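Local coordinates for protein chitinase (Chromobacterium violaceum, PDB 4TXG) that probably binds chitin and hydrolyses its glycosidic bonds as a family 18 glycoside hydrolase, at residues Q147-Y159 and T629-K641. Numbering follows the deposited sequence.
Sequences QLANGSRRRIIGY and TSLLYNTFSQPPK. With CS (cesium ion), chain I.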
loop_
_atom_site.group_PDB
_atom_site.type_symbol
_atom_site.label_atom_id
_atom_site.label_comp_id
_atom_site.label_asym_id
_atom_site.label_seq_id
_atom_site.Cartn_x
_atom_site.Cartn_y
_atom_site.Cartn_z
ATOM N N GLN A 147 -4.826 19.096 4.580
ATOM C CA GLN A 147 -4.338 19.860 5.720
ATOM C C GLN A 147 -3.635 18.895 6.660
ATOM O O GLN A 147 -4.294 18.072 7.303
ATOM C CB GLN A 147 -5.486 20.565 6.440
ATOM C CG GLN A 147 -6.303 21.498 5.555
ATOM C CD GLN A 147 -7.427 22.156 6.333
ATOM O OE1 GLN A 147 -7.217 22.659 7.439
ATOM N NE2 GLN A 147 -8.631 22.131 5.777
ATOM N N LEU A 148 -2.310 18.977 6.735
ATOM C CA LEU A 148 -1.539 17.984 7.487
ATOM C C LEU A 148 -1.076 18.483 8.855
ATOM O O LEU A 148 -0.739 19.654 9.030
ATOM C CB LEU A 148 -0.322 17.522 6.672
ATOM C CG LEU A 148 -0.576 16.701 5.406
ATOM C CD1 LEU A 148 0.751 16.340 4.744
ATOM C CD2 LEU A 148 -1.389 15.408 5.679
ATOM N N ALA A 149 -1.075 17.567 9.820
ATOM C CA ALA A 149 -0.675 17.861 11.184
ATOM C C ALA A 149 0.793 18.275 11.295
ATOM O O ALA A 149 1.614 17.955 10.435
ATOM C CB ALA A 149 -0.941 16.643 12.072
ATOM N N ASN A 150 1.095 19.000 12.370
ATOM C CA ASN A 150 2.467 19.256 12.792
ATOM C C ASN A 150 3.335 19.964 11.742
ATOM O O ASN A 150 4.564 19.878 11.768
ATOM C CB ASN A 150 3.102 17.926 13.230
ATOM C CG ASN A 150 2.461 17.368 14.498
ATOM O OD1 ASN A 150 2.290 18.094 15.472
ATOM N ND2 ASN A 150 2.081 16.087 14.480
ATOM N N GLY A 151 2.695 20.703 10.843
ATOM C CA GLY A 151 3.425 21.500 9.870
ATOM C C GLY A 151 4.190 20.701 8.831
ATOM O O GLY A 151 5.124 21.216 8.220
ATOM N N SER A 152 3.799 19.447 8.619
ATOM C CA SER A 152 4.516 18.602 7.676
ATOM C C SER A 152 4.065 18.821 6.230
ATOM O O SER A 152 2.889 19.044 5.961
ATOM C CB SER A 152 4.345 17.125 8.045
ATOM O OG SER A 152 5.143 16.317 7.175
ATOM N N ARG A 153 5.026 18.772 5.314
ATOM C CA ARG A 153 4.789 18.812 3.872
ATOM C C ARG A 153 4.313 17.462 3.319
ATOM O O ARG A 153 3.715 17.392 2.246
ATOM C CB ARG A 153 6.086 19.246 3.173
ATOM C CG ARG A 153 6.080 19.253 1.638
ATOM C CD ARG A 153 7.367 19.887 1.088
ATOM N NE ARG A 153 8.588 19.219 1.555
ATOM C CZ ARG A 153 9.344 19.637 2.566
ATOM N NH1 ARG A 153 9.017 20.734 3.236
ATOM N NH2 ARG A 153 10.434 18.957 2.909
ATOM N N ARG A 154 4.606 16.394 4.055
ATOM C CA ARG A 154 4.310 15.031 3.612
ATOM C C ARG A 154 3.519 14.275 4.656
ATOM O O ARG A 154 3.701 14.501 5.850
ATOM C CB ARG A 154 5.601 14.250 3.337
ATOM C CG ARG A 154 6.560 14.929 2.385
ATOM C CD ARG A 154 6.083 14.879 0.934
ATOM N NE ARG A 154 6.902 15.784 0.126
ATOM C CZ ARG A 154 6.459 16.460 -0.924
ATOM N NH1 ARG A 154 5.198 16.296 -1.345
ATOM N NH2 ARG A 154 7.277 17.295 -1.550
ATOM N N ARG A 155 2.677 13.341 4.224
ATOM C CA ARG A 155 2.074 12.436 5.190
ATOM C C ARG A 155 3.174 11.600 5.832
ATOM O O ARG A 155 4.148 11.233 5.178
ATOM C CB ARG A 155 1.038 11.531 4.539
ATOM C CG ARG A 155 -0.115 12.283 3.909
ATOM C CD ARG A 155 -1.258 11.342 3.562
ATOM N NE ARG A 155 -2.277 12.040 2.790
ATOM C CZ ARG A 155 -2.234 12.162 1.470
ATOM N NH1 ARG A 155 -1.228 11.610 0.797
ATOM N NH2 ARG A 155 -3.198 12.825 0.828
ATOM N N ILE A 156 3.010 11.338 7.122
ATOM C CA ILE A 156 3.886 10.465 7.879
ATOM C C ILE A 156 2.945 9.551 8.641
ATOM O O ILE A 156 2.347 9.941 9.648
ATOM C CB ILE A 156 4.820 11.244 8.828
ATOM C CG1 ILE A 156 5.700 12.204 8.026
ATOM C CG2 ILE A 156 5.674 10.279 9.659
ATOM C CD1 ILE A 156 6.532 13.150 8.903
ATOM N N ILE A 157 2.768 8.354 8.102
ATOM C CA ILE A 157 1.712 7.454 8.549
ATOM C C ILE A 157 2.300 6.253 9.264
ATOM O O ILE A 157 3.002 5.453 8.658
ATOM C CB ILE A 157 0.875 6.969 7.359
ATOM C CG1 ILE A 157 0.319 8.166 6.581
ATOM C CG2 ILE A 157 -0.246 6.048 7.809
ATOM C CD1 ILE A 157 0.261 7.912 5.075
ATOM N N GLY A 158 2.009 6.122 10.552
ATOM C CA GLY A 158 2.565 5.021 11.317
ATOM C C GLY A 158 1.521 3.976 11.645
ATOM O O GLY A 158 0.426 4.313 12.103
ATOM N N TYR A 159 1.845 2.710 11.386
ATOM C CA TYR A 159 1.008 1.613 11.846
ATOM C C TYR A 159 1.285 1.307 13.307
ATOM O O TYR A 159 2.435 1.097 13.702
ATOM C CB TYR A 159 1.238 0.357 11.014
ATOM C CG TYR A 159 0.400 0.312 9.768
ATOM C CD1 TYR A 159 -0.888 -0.198 9.798
ATOM C CD2 TYR A 159 0.906 0.756 8.554
ATOM C CE1 TYR A 159 -1.659 -0.246 8.658
ATOM C CE2 TYR A 159 0.145 0.706 7.405
ATOM C CZ TYR A 159 -1.141 0.203 7.463
ATOM O OH TYR A 159 -1.909 0.161 6.315
ATOM N N THR A 629 11.444 7.959 12.489
ATOM C CA THR A 629 10.310 8.864 12.352
ATOM C C THR A 629 10.753 10.313 12.557
ATOM O O THR A 629 10.260 11.218 11.886
ATOM C CB THR A 629 9.195 8.484 13.332
ATOM O OG1 THR A 629 8.690 7.193 12.966
ATOM C CG2 THR A 629 8.058 9.490 13.278
ATOM N N SER A 630 11.704 10.532 13.465
ATOM C CA SER A 630 12.214 11.878 13.699
ATOM C C SER A 630 12.962 12.404 12.478
ATOM O O SER A 630 12.883 13.593 12.144
ATOM C CB SER A 630 13.129 11.914 14.928
ATOM O OG SER A 630 12.383 11.679 16.113
ATOM N N LEU A 631 13.697 11.516 11.818
ATOM C CA LEU A 631 14.404 11.891 10.598
ATOM C C LEU A 631 13.409 12.255 9.507
ATOM O O LEU A 631 13.580 13.264 8.822
ATOM C CB LEU A 631 15.321 10.761 10.125
ATOM C CG LEU A 631 16.034 10.959 8.782
ATOM C CD1 LEU A 631 16.907 12.204 8.785
ATOM C CD2 LEU A 631 16.868 9.712 8.452
ATOM N N LEU A 632 12.370 11.438 9.344
ATOM C CA LEU A 632 11.327 11.745 8.364
ATOM C C LEU A 632 10.663 13.098 8.669
ATOM O O LEU A 632 10.512 13.951 7.788
ATOM C CB LEU A 632 10.267 10.638 8.338
ATOM C CG LEU A 632 10.671 9.309 7.710
ATOM C CD1 LEU A 632 9.602 8.257 7.981
ATOM C CD2 LEU A 632 10.908 9.473 6.217
ATOM N N TYR A 633 10.262 13.283 9.921
ATOM C CA TYR A 633 9.591 14.513 10.314
ATOM C C TYR A 633 10.481 15.747 10.161
ATOM O O TYR A 633 10.034 16.792 9.680
ATOM C CB TYR A 633 9.084 14.426 11.758
ATOM C CG TYR A 633 8.455 15.724 12.182
ATOM C CD1 TYR A 633 7.234 16.122 11.653
ATOM C CD2 TYR A 633 9.104 16.581 13.061
ATOM C CE1 TYR A 633 6.667 17.328 12.001
ATOM C CE2 TYR A 633 8.547 17.792 13.416
ATOM C CZ TYR A 633 7.326 18.158 12.888
ATOM O OH TYR A 633 6.764 19.365 13.236
ATOM N N ASN A 634 11.736 15.641 10.586
ATOM C CA ASN A 634 12.647 16.780 10.489
ATOM C C ASN A 634 12.915 17.155 9.032
ATOM O O ASN A 634 13.090 18.323 8.700
ATOM C CB ASN A 634 13.964 16.479 11.209
ATOM C CG ASN A 634 13.815 16.498 12.723
ATOM O OD1 ASN A 634 12.985 17.235 13.266
ATOM N ND2 ASN A 634 14.615 15.688 13.412
ATOM N N THR A 635 12.934 16.150 8.168
ATOM C CA THR A 635 13.119 16.375 6.744
ATOM C C THR A 635 11.885 17.031 6.122
ATOM O O THR A 635 12.001 17.985 5.356
ATOM C CB THR A 635 13.423 15.057 6.023
ATOM O OG1 THR A 635 14.590 14.460 6.608
ATOM C CG2 THR A 635 13.655 15.290 4.535
ATOM N N PHE A 636 10.700 16.535 6.472
ATOM C CA PHE A 636 9.472 16.967 5.799
ATOM C C PHE A 636 8.774 18.196 6.417
ATOM O O PHE A 636 7.796 18.690 5.851
ATOM C CB PHE A 636 8.477 15.797 5.754
ATOM C CG PHE A 636 8.946 14.620 4.933
ATOM C CD1 PHE A 636 9.840 14.793 3.880
ATOM C CD2 PHE A 636 8.459 13.340 5.200
ATOM C CE1 PHE A 636 10.259 13.712 3.114
ATOM C CE2 PHE A 636 8.872 12.249 4.447
ATOM C CZ PHE A 636 9.778 12.435 3.392
ATOM N N SER A 637 9.257 18.691 7.560
ATOM C CA SER A 637 8.653 19.869 8.199
ATOM C C SER A 637 9.526 21.123 8.056
ATOM O O SER A 637 9.210 22.200 8.596
ATOM C CB SER A 637 8.383 19.599 9.683
ATOM O OG SER A 637 9.601 19.387 10.382
ATOM N N GLN A 638 10.627 20.967 7.329
ATOM C CA GLN A 638 11.536 22.067 7.010
ATOM C C GLN A 638 11.677 22.146 5.487
ATOM O O GLN A 638 11.325 21.201 4.801
ATOM C CB GLN A 638 12.896 21.851 7.684
ATOM C CG GLN A 638 12.837 21.852 9.216
ATOM C CD GLN A 638 12.380 23.192 9.798
ATOM O OE1 GLN A 638 12.537 24.244 9.178
ATOM N NE2 GLN A 638 11.807 23.149 10.997
ATOM N N PRO A 639 12.167 23.279 4.954
ATOM C CA PRO A 639 12.280 23.374 3.490
ATOM C C PRO A 639 13.078 22.222 2.872
ATOM O O PRO A 639 14.018 21.723 3.500
ATOM C CB PRO A 639 13.001 24.705 3.290
ATOM C CG PRO A 639 12.553 25.529 4.464
ATOM C CD PRO A 639 12.481 24.557 5.616
ATOM N N PRO A 640 12.696 21.799 1.660
ATOM C CA PRO A 640 13.378 20.715 0.944
ATOM C C PRO A 640 14.858 21.026 0.753
ATOM O O PRO A 640 15.187 22.177 0.498
ATOM C CB PRO A 640 12.664 20.671 -0.409
ATOM C CG PRO A 640 11.379 21.387 -0.207
ATOM C CD PRO A 640 11.609 22.395 0.865
ATOM N N LYS A 641 15.721 20.021 0.882
ATOM C CA LYS A 641 17.155 20.182 0.620
ATOM C C LYS A 641 17.433 20.581 -0.821
ATOM O O LYS A 641 18.336 21.372 -1.099
ATOM C CB LYS A 641 17.900 18.883 0.927
ATOM C CG LYS A 641 18.009 18.553 2.400
ATOM C CD LYS A 641 18.568 17.158 2.611
ATOM C CE LYS A 641 18.259 16.652 4.007
ATOM N NZ LYS A 641 18.972 17.456 5.027
HETATM CS CS CS I . 18.043 24.413 -2.260
HETATM O O HOH W 1 17.294 24.331 1.117
#
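With CG of Arg-153 anti to the backbone N (chi1 176°) and the chain bent only at its third torsion, its guanidinium reaches the turn that follows helix 629-636. There NH1 and NH2 grip a single acceptor, Gln-638 O, end-on and in the guanidinium plane, at 2.8 Å from NH1. Arginine suits this place because its flat fork can share one carbonyl while CG of Pro-640 covers one face and Phe-636 O lies over the other. The same carbonyl, Phe-636 O, takes the backbone N of Arg-153 in a nearly straight bond of 2.8 Å (168° at the hydrogen), so main chain and side chain together hold the C-terminal end of the helix. Strand 155-159 belongs to the parallel barrel of the GH18 domain, a TIM barrel, and helix 629-636 packs outside it, running antiparallel at 164° with the axes 9.6 Å apart. Arg-154, folded back at chi2, lays its methylenes across the flat face that Phe-636 offers: CG sits 3.6 Å from the ring centroid, a CH-pi contact. Arginine is long enough to put CB and CG there and still carry its charge to a salt bridge with Asp-593, which also bridges to Arg-153 NH2. On the strand, Ile-156 sends CD1 to within 3.6 Å of Tyr-633 CA and sets CG1 at the edge of the Phe-636 ring; its branched, wholly apolar side chain suits a buried place between strand and helix. Tyr-633, long enough to reach the loop before the strand, donates its OH to Asn-150 O at 2.7 Å, in the carbonyl plane, while Asn-150 CB packs 3.8 Å from Tyr-633 CE1.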